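RNA polymerase ECF-subfamily sigma factor (Streptomyces venezuelae, PDB 6DXO) acts as a sigma factor that directs RNA polymerase to specific promoters, probably in aerial mycelium formation, and is held here in complex with the anti-sigma factor RsbN. Local coordinates at residues Y27-Y32 with T71-L76; V107-L112 with A121-K126. All coordinates share one frame; numbering follows the deposited sequence.

After a short helix 4-7, the chain runs through helix 12-31, whose end takes part in interaction 1. After helix 37-53, which carries the probable polymerase core-binding motif, helix 65-79 returns alongside and closes the loop of interaction 1, tying the first and last of these three helices together within sigma-70 region 2. The chain then passes through the unmodelled residues 81-87 into region 4, where interaction 2 closes a much shorter loop between helix 101-112 and helix 117-124. The two contacts follow in series, neither nested nor crossed. Their centres lie about 30 Å apart on opposite sides of the chain's centre, one in each region.

Interaction 1. Residues Y27-Y32 with T71-L76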
loop_
_atom_site.group_PDB
_atom_site.type_symbol
_atom_site.label_atom_id
_atom_site.label_comp_id
_atom_site.label_asym_id
_atom_site.label_seq_id
_atom_site.Cartn_x
_atom_site.Cartn_y
_atom_site.Cartn_z
ATOM N N TYR A 27 2.756 -5.652 -0.338
ATOM C CA TYR A 27 2.308 -6.108 -1.664
ATOM C C TYR A 27 3.248 -7.159 -2.229
ATOM O O TYR A 27 2.803 -8.193 -2.754
ATOM C CB TYR A 27 2.221 -4.901 -2.579
ATOM C CG TYR A 27 1.881 -5.195 -4.018
ATOM C CD1 TYR A 27 0.592 -5.537 -4.391
ATOM C CD2 TYR A 27 2.851 -5.083 -4.998
ATOM C CE1 TYR A 27 0.274 -5.780 -5.768
ATOM C CE2 TYR A 27 2.555 -5.303 -6.344
ATOM C CZ TYR A 27 1.276 -5.655 -6.712
ATOM O OH TYR A 27 1.012 -5.871 -8.045
ATOM N N ARG A 28 4.543 -6.910 -2.126
ATOM C CA ARG A 28 5.541 -7.845 -2.644
ATOM C C ARG A 28 5.551 -9.167 -1.900
ATOM O O ARG A 28 5.727 -10.207 -2.513
ATOM C CB ARG A 28 6.933 -7.220 -2.678
ATOM C CG ARG A 28 7.041 -6.091 -3.709
ATOM C CD ARG A 28 8.485 -5.715 -3.922
ATOM N NE ARG A 28 8.970 -4.795 -2.905
ATOM C CZ ARG A 28 8.999 -3.474 -3.063
ATOM N NH1 ARG A 28 8.571 -2.934 -4.192
ATOM N NH2 ARG A 28 9.456 -2.697 -2.093
ATOM N N TYR A 29 5.323 -9.136 -0.586
ATOM C CA TYR A 29 5.212 -10.396 0.144
ATOM C C TYR A 29 4.024 -11.225 -0.379
ATOM O O TYR A 29 4.131 -12.449 -0.616
ATOM C CB TYR A 29 5.085 -10.124 1.645
ATOM C CG TYR A 29 4.714 -11.382 2.417
ATOM C CD1 TYR A 29 5.680 -12.338 2.732
ATOM C CD2 TYR A 29 3.390 -11.632 2.779
ATOM C CE1 TYR A 29 5.338 -13.507 3.442
ATOM C CE2 TYR A 29 3.045 -12.799 3.477
ATOM C CZ TYR A 29 4.019 -13.726 3.785
ATOM O OH TYR A 29 3.666 -14.887 4.453
ATOM N N ILE A 30 2.902 -10.548 -0.588
ATOM C CA ILE A 30 1.661 -11.184 -1.018
ATOM C C ILE A 30 1.724 -11.638 -2.492
ATOM O O ILE A 30 1.231 -12.713 -2.838
ATOM C CB ILE A 30 0.446 -10.239 -0.793
ATOM C CG1 ILE A 30 0.230 -9.975 0.709
ATOM C CG2 ILE A 30 -0.833 -10.801 -1.386
ATOM C CD1 ILE A 30 -0.942 -9.028 1.004
ATOM N N TYR A 31 2.357 -10.815 -3.326
ATOM C CA TYR A 31 2.316 -10.939 -4.791
ATOM C C TYR A 31 2.633 -12.354 -5.267
ATOM O O TYR A 31 1.985 -12.882 -6.179
ATOM C CB TYR A 31 3.363 -9.990 -5.388
ATOM C CG TYR A 31 3.311 -9.827 -6.890
ATOM C CD1 TYR A 31 2.446 -8.920 -7.464
ATOM C CD2 TYR A 31 4.150 -10.561 -7.735
ATOM C CE1 TYR A 31 2.390 -8.744 -8.846
ATOM C CE2 TYR A 31 4.092 -10.389 -9.128
ATOM C CZ TYR A 31 3.217 -9.480 -9.668
ATOM O OH TYR A 31 3.147 -9.295 -11.045
ATOM N N TYR A 32 3.649 -12.945 -4.651
ATOM C CA TYR A 32 4.200 -14.201 -5.137
ATOM C C TYR A 32 3.463 -15.387 -4.532
ATOM O O TYR A 32 3.766 -16.542 -4.860
ATOM C CB TYR A 32 5.712 -14.271 -4.855
ATOM C CG TYR A 32 6.548 -13.196 -5.550
ATOM C CD1 TYR A 32 7.133 -13.426 -6.788
ATOM C CD2 TYR A 32 6.773 -11.960 -4.941
ATOM C CE1 TYR A 32 7.919 -12.435 -7.415
ATOM C CE2 TYR A 32 7.536 -10.978 -5.557
ATOM C CZ TYR A 32 8.114 -11.223 -6.775
ATOM O OH TYR A 32 8.874 -10.229 -7.368
ATOM N N THR A 71 2.880 -10.466 9.232
ATOM C CA THR A 71 2.207 -11.580 9.872
ATOM C C THR A 71 0.703 -11.547 9.627
ATOM O O THR A 71 0.086 -12.584 9.462
ATOM C CB THR A 71 2.566 -11.679 11.384
ATOM O OG1 THR A 71 2.227 -10.455 12.050
ATOM C CG2 THR A 71 4.051 -11.899 11.547
ATOM N N ILE A 72 0.119 -10.346 9.560
ATOM C CA ILE A 72 -1.284 -10.210 9.184
ATOM C C ILE A 72 -1.556 -10.668 7.757
ATOM O O ILE A 72 -2.543 -11.350 7.499
ATOM C CB ILE A 72 -1.783 -8.751 9.362
ATOM C CG1 ILE A 72 -1.927 -8.419 10.849
ATOM C CG2 ILE A 72 -3.110 -8.531 8.625
ATOM C CD1 ILE A 72 -2.024 -6.927 11.119
ATOM N N ALA A 73 -0.683 -10.278 6.823
ATOM C CA ALA A 73 -0.863 -10.649 5.430
ATOM C C ALA A 73 -0.727 -12.159 5.312
ATOM O O ALA A 73 -1.476 -12.793 4.587
ATOM C CB ALA A 73 0.154 -9.938 4.518
ATOM N N ARG A 74 0.237 -12.717 6.032
ATOM C CA ARG A 74 0.405 -14.175 6.076
ATOM C C ARG A 74 -0.893 -14.889 6.500
ATOM O O ARG A 74 -1.305 -15.866 5.862
ATOM C CB ARG A 74 1.569 -14.575 6.979
ATOM C CG ARG A 74 1.845 -16.094 6.945
ATOM C CD ARG A 74 3.049 -16.458 7.768
ATOM N NE ARG A 74 2.936 -16.011 9.150
ATOM C CZ ARG A 74 3.972 -15.907 9.972
ATOM N NH1 ARG A 74 5.190 -16.216 9.535
ATOM N NH2 ARG A 74 3.796 -15.486 11.221
ATOM N N ASN A 75 -1.544 -14.359 7.530
ATOM C CA ASN A 75 -2.824 -14.877 8.032
ATOM C C ASN A 75 -3.911 -14.777 6.953
ATOM O O ASN A 75 -4.688 -15.708 6.756
ATOM C CB ASN A 75 -3.299 -14.124 9.305
ATOM C CG ASN A 75 -2.463 -14.427 10.574
ATOM O OD1 ASN A 75 -1.933 -15.517 10.761
ATOM N ND2 ASN A 75 -2.386 -13.440 11.467
ATOM N N LEU A 76 -3.963 -13.644 6.252
ATOM C CA LEU A 76 -4.948 -13.425 5.185
ATOM C C LEU A 76 -4.761 -14.322 3.970
ATOM O O LEU A 76 -5.727 -14.791 3.387
ATOM C CB LEU A 76 -4.925 -11.961 4.717
ATOM C CG LEU A 76 -5.566 -10.930 5.637
ATOM C CD1 LEU A 76 -5.192 -9.536 5.179
ATOM C CD2 LEU A 76 -7.073 -11.092 5.650
#
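The helical segments 27-31 and 71-76 run in roughly the same direction, their local axes inclined by 28° and 10.1 Å apart at closest approach, with the CA atoms of I30 and A73 6.9 Å from each other. The small methyl of A73 suits this meeting point because it leaves room for larger side chains from the other helix. I30 lays its unbranched CG1-CD1 arm along that methyl, CG1 and CD1 each 3.8 Å from A73 CB, so an apolar branch suits the buried spot. Y29 spans the gap at the outer side. With CG anti to the backbone N (chi1 170°), its ring extends toward the second helix and meets it obliquely, CD2 coming within 4.0 Å of A73 CB. The phenol oxygen carries on to R74, where OH lies 3.3 Å from CB; this is packing against the aliphatic stem, without a hydrogen bond. The arginine chain leads onward, placing its guanidinium beyond the contact, as suits an exposed charge. A73 also touches T47 of helix 37-53, the helix bearing the probable polymerase core-binding motif. Such packing of three helices about a shared apolar interior is characteristic of sigma-70 region 2.

Interaction 2. Residues V107-L112 with A121-K126; sequences VTLRFL and ARVMGK
The helix-turn-helix of sigma-70 region 4 is joined here to the helix before it: L109 on helix 101-112 meets V123 and M124 at the end of helix 117-124. No hydrogen bond crosses between the segments, so the contact depends on apolar carbon surfaces. L109 points across from its helix, and its CD1 methyl serves both partners. Its closest approach is to M124, with CD1 3.6 Å from CG, and the two side chains pass at a slant. Toward V123 the meeting is tip to tip, CD1 lying 3.8 Å from CG1. That valine methyl is anti to the backbone N (chi1 173°), which swings it toward the leucine. The second branch of L109, CD2, also faces V123 CG1 at 4.1 Å, so the fork of leucine gives the valine two methyls in this buried place, whereas V123 lies at the exposed border with a compact side chain.

Helix 117-124 and helix 128-144 form the helix-turn-helix proper, the latter in the position of the recognition helix that in this family reads the promoter's -35 element. M124 also packs on L134 of that helix, so its long, unbranched side chain reaches both helix 101-112 and helix 128-144. Immediately afterwards, G125 turns the chain out of the helix with positive phi (70°), a conformation that glycine accepts easily. K126 N then returns to A121 O in a backbone hydrogen bond of 3.1 Å, and the lysine's NZ bonds to Q102 OE1 of helix 101-112. Beside the contact, L109 also packs on E61 of the other chain in the complex.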
loop_
_atom_site.group_PDB
_atom_site.type_symbol
_atom_site.label_atom_id
_atom_site.label_comp_id
_atom_site.label_asym_id
_atom_site.label_seq_id
_atom_site.Cartn_x
_atom_site.Cartn_y
_atom_site.Cartn_z
ATOM N N VAL A 107 -12.045 7.845 -12.599
ATOM C CA VAL A 107 -12.549 8.498 -11.388
ATOM C C VAL A 107 -11.429 8.818 -10.390
ATOM O O VAL A 107 -11.473 9.831 -9.706
ATOM C CB VAL A 107 -13.669 7.688 -10.676
ATOM C CG1 VAL A 107 -14.886 7.530 -11.576
ATOM C CG2 VAL A 107 -13.155 6.346 -10.194
ATOM N N THR A 108 -10.427 7.951 -10.310
ATOM C CA THR A 108 -9.317 8.167 -9.379
ATOM C C THR A 108 -8.502 9.394 -9.790
ATOM O O THR A 108 -8.271 10.300 -8.996
ATOM C CB THR A 108 -8.414 6.941 -9.325
ATOM O OG1 THR A 108 -9.198 5.812 -8.906
ATOM C CG2 THR A 108 -7.274 7.155 -8.323
ATOM N N LEU A 109 -8.104 9.440 -11.050
ATOM C CA LEU A 109 -7.368 10.601 -11.548
ATOM C C LEU A 109 -8.183 11.896 -11.466
ATOM O O LEU A 109 -7.669 12.915 -11.019
ATOM C CB LEU A 109 -6.911 10.360 -12.981
ATOM C CG LEU A 109 -5.852 9.289 -13.258
ATOM C CD1 LEU A 109 -5.867 8.971 -14.744
ATOM C CD2 LEU A 109 -4.482 9.742 -12.821
ATOM N N ARG A 110 -9.438 11.860 -11.916
ATOM C CA ARG A 110 -10.257 13.084 -11.963
ATOM C C ARG A 110 -10.650 13.611 -10.586
ATOM O O ARG A 110 -10.584 14.820 -10.322
ATOM C CB ARG A 110 -11.535 12.861 -12.782
ATOM C CG ARG A 110 -11.314 12.711 -14.273
ATOM C CD ARG A 110 -11.154 14.064 -14.967
ATOM N NE ARG A 110 -12.411 14.803 -14.981
ATOM C CZ ARG A 110 -12.612 15.972 -14.383
ATOM N NH1 ARG A 110 -11.632 16.570 -13.718
ATOM N NH2 ARG A 110 -13.800 16.550 -14.457
ATOM N N PHE A 111 -11.073 12.709 -9.709
ATOM C CA PHE A 111 -11.735 13.155 -8.491
ATOM C C PHE A 111 -10.910 12.913 -7.234
ATOM O O PHE A 111 -10.921 13.731 -6.325
ATOM C CB PHE A 111 -13.129 12.540 -8.394
ATOM C CG PHE A 111 -13.970 12.787 -9.618
ATOM C CD1 PHE A 111 -14.466 11.724 -10.365
ATOM C CD2 PHE A 111 -14.222 14.082 -10.050
ATOM C CE1 PHE A 111 -15.227 11.950 -11.506
ATOM C CE2 PHE A 111 -14.983 14.313 -11.196
ATOM C CZ PHE A 111 -15.484 13.246 -11.920
ATOM N N LEU A 112 -10.170 11.812 -7.199
ATOM C CA LEU A 112 -9.280 11.563 -6.062
ATOM C C LEU A 112 -7.944 12.307 -6.187
ATOM O O LEU A 112 -7.356 12.696 -5.188
ATOM C CB LEU A 112 -9.064 10.063 -5.857
ATOM C CG LEU A 112 -10.327 9.298 -5.447
ATOM C CD1 LEU A 112 -10.038 7.814 -5.290
ATOM C CD2 LEU A 112 -10.916 9.867 -4.157
ATOM N N ALA A 121 -6.819 12.965 -19.710
ATOM C CA ALA A 121 -6.663 12.466 -21.071
ATOM C C ALA A 121 -5.201 12.143 -21.384
ATOM O O ALA A 121 -4.899 11.074 -21.928
ATOM C CB ALA A 121 -7.234 13.458 -22.078
ATOM N N ARG A 122 -4.295 13.049 -21.016
ATOM C CA ARG A 122 -2.871 12.834 -21.272
ATOM C C ARG A 122 -2.350 11.589 -20.564
ATOM O O ARG A 122 -1.629 10.786 -21.162
ATOM C CB ARG A 122 -2.020 14.040 -20.860
ATOM C CG ARG A 122 -2.454 15.370 -21.438
ATOM C CD ARG A 122 -2.321 15.428 -22.955
ATOM N NE ARG A 122 -2.637 16.771 -23.438
ATOM C CZ ARG A 122 -3.870 17.210 -23.677
ATOM N NH1 ARG A 122 -4.914 16.409 -23.495
ATOM N NH2 ARG A 122 -4.061 18.454 -24.100
ATOM N N VAL A 123 -2.705 11.429 -19.286
ATOM C CA VAL A 123 -2.277 10.254 -18.520
ATOM C C VAL A 123 -2.816 8.932 -19.068
ATOM O O VAL A 123 -2.095 7.919 -19.103
ATOM C CB VAL A 123 -2.722 10.367 -17.048
ATOM C CG1 VAL A 123 -2.419 9.058 -16.280
ATOM C CG2 VAL A 123 -2.049 11.558 -16.395
ATOM N N MET A 124 -4.082 8.935 -19.473
ATOM C CA MET A 124 -4.735 7.700 -19.912
ATOM C C MET A 124 -4.521 7.384 -21.395
ATOM O O MET A 124 -4.862 6.288 -21.851
ATOM C CB MET A 124 -6.230 7.734 -19.586
ATOM C CG MET A 124 -6.520 7.738 -18.084
ATOM S SD MET A 124 -8.254 7.508 -17.673
ATOM C CE MET A 124 -8.455 5.751 -17.999
ATOM N N GLY A 125 -3.958 8.333 -22.132
ATOM C CA GLY A 125 -3.724 8.145 -23.553
ATOM C C GLY A 125 -5.025 8.139 -24.336
ATOM O O GLY A 125 -5.189 7.391 -25.302
ATOM N N LYS A 126 -5.956 8.984 -23.914
ATOM C CA LYS A 126 -7.240 9.111 -24.584
ATOM C C LYS A 126 -7.505 10.572 -24.931
ATOM O O LYS A 126 -6.823 11.464 -24.442
ATOM C CB LYS A 126 -8.346 8.551 -23.690
ATOM C CG LYS A 126 -8.083 7.113 -23.269
ATOM C CD LYS A 126 -9.305 6.444 -22.683
ATOM C CE LYS A 126 -9.315 4.968 -23.042
ATOM N NZ LYS A 126 -10.607 4.323 -22.688
#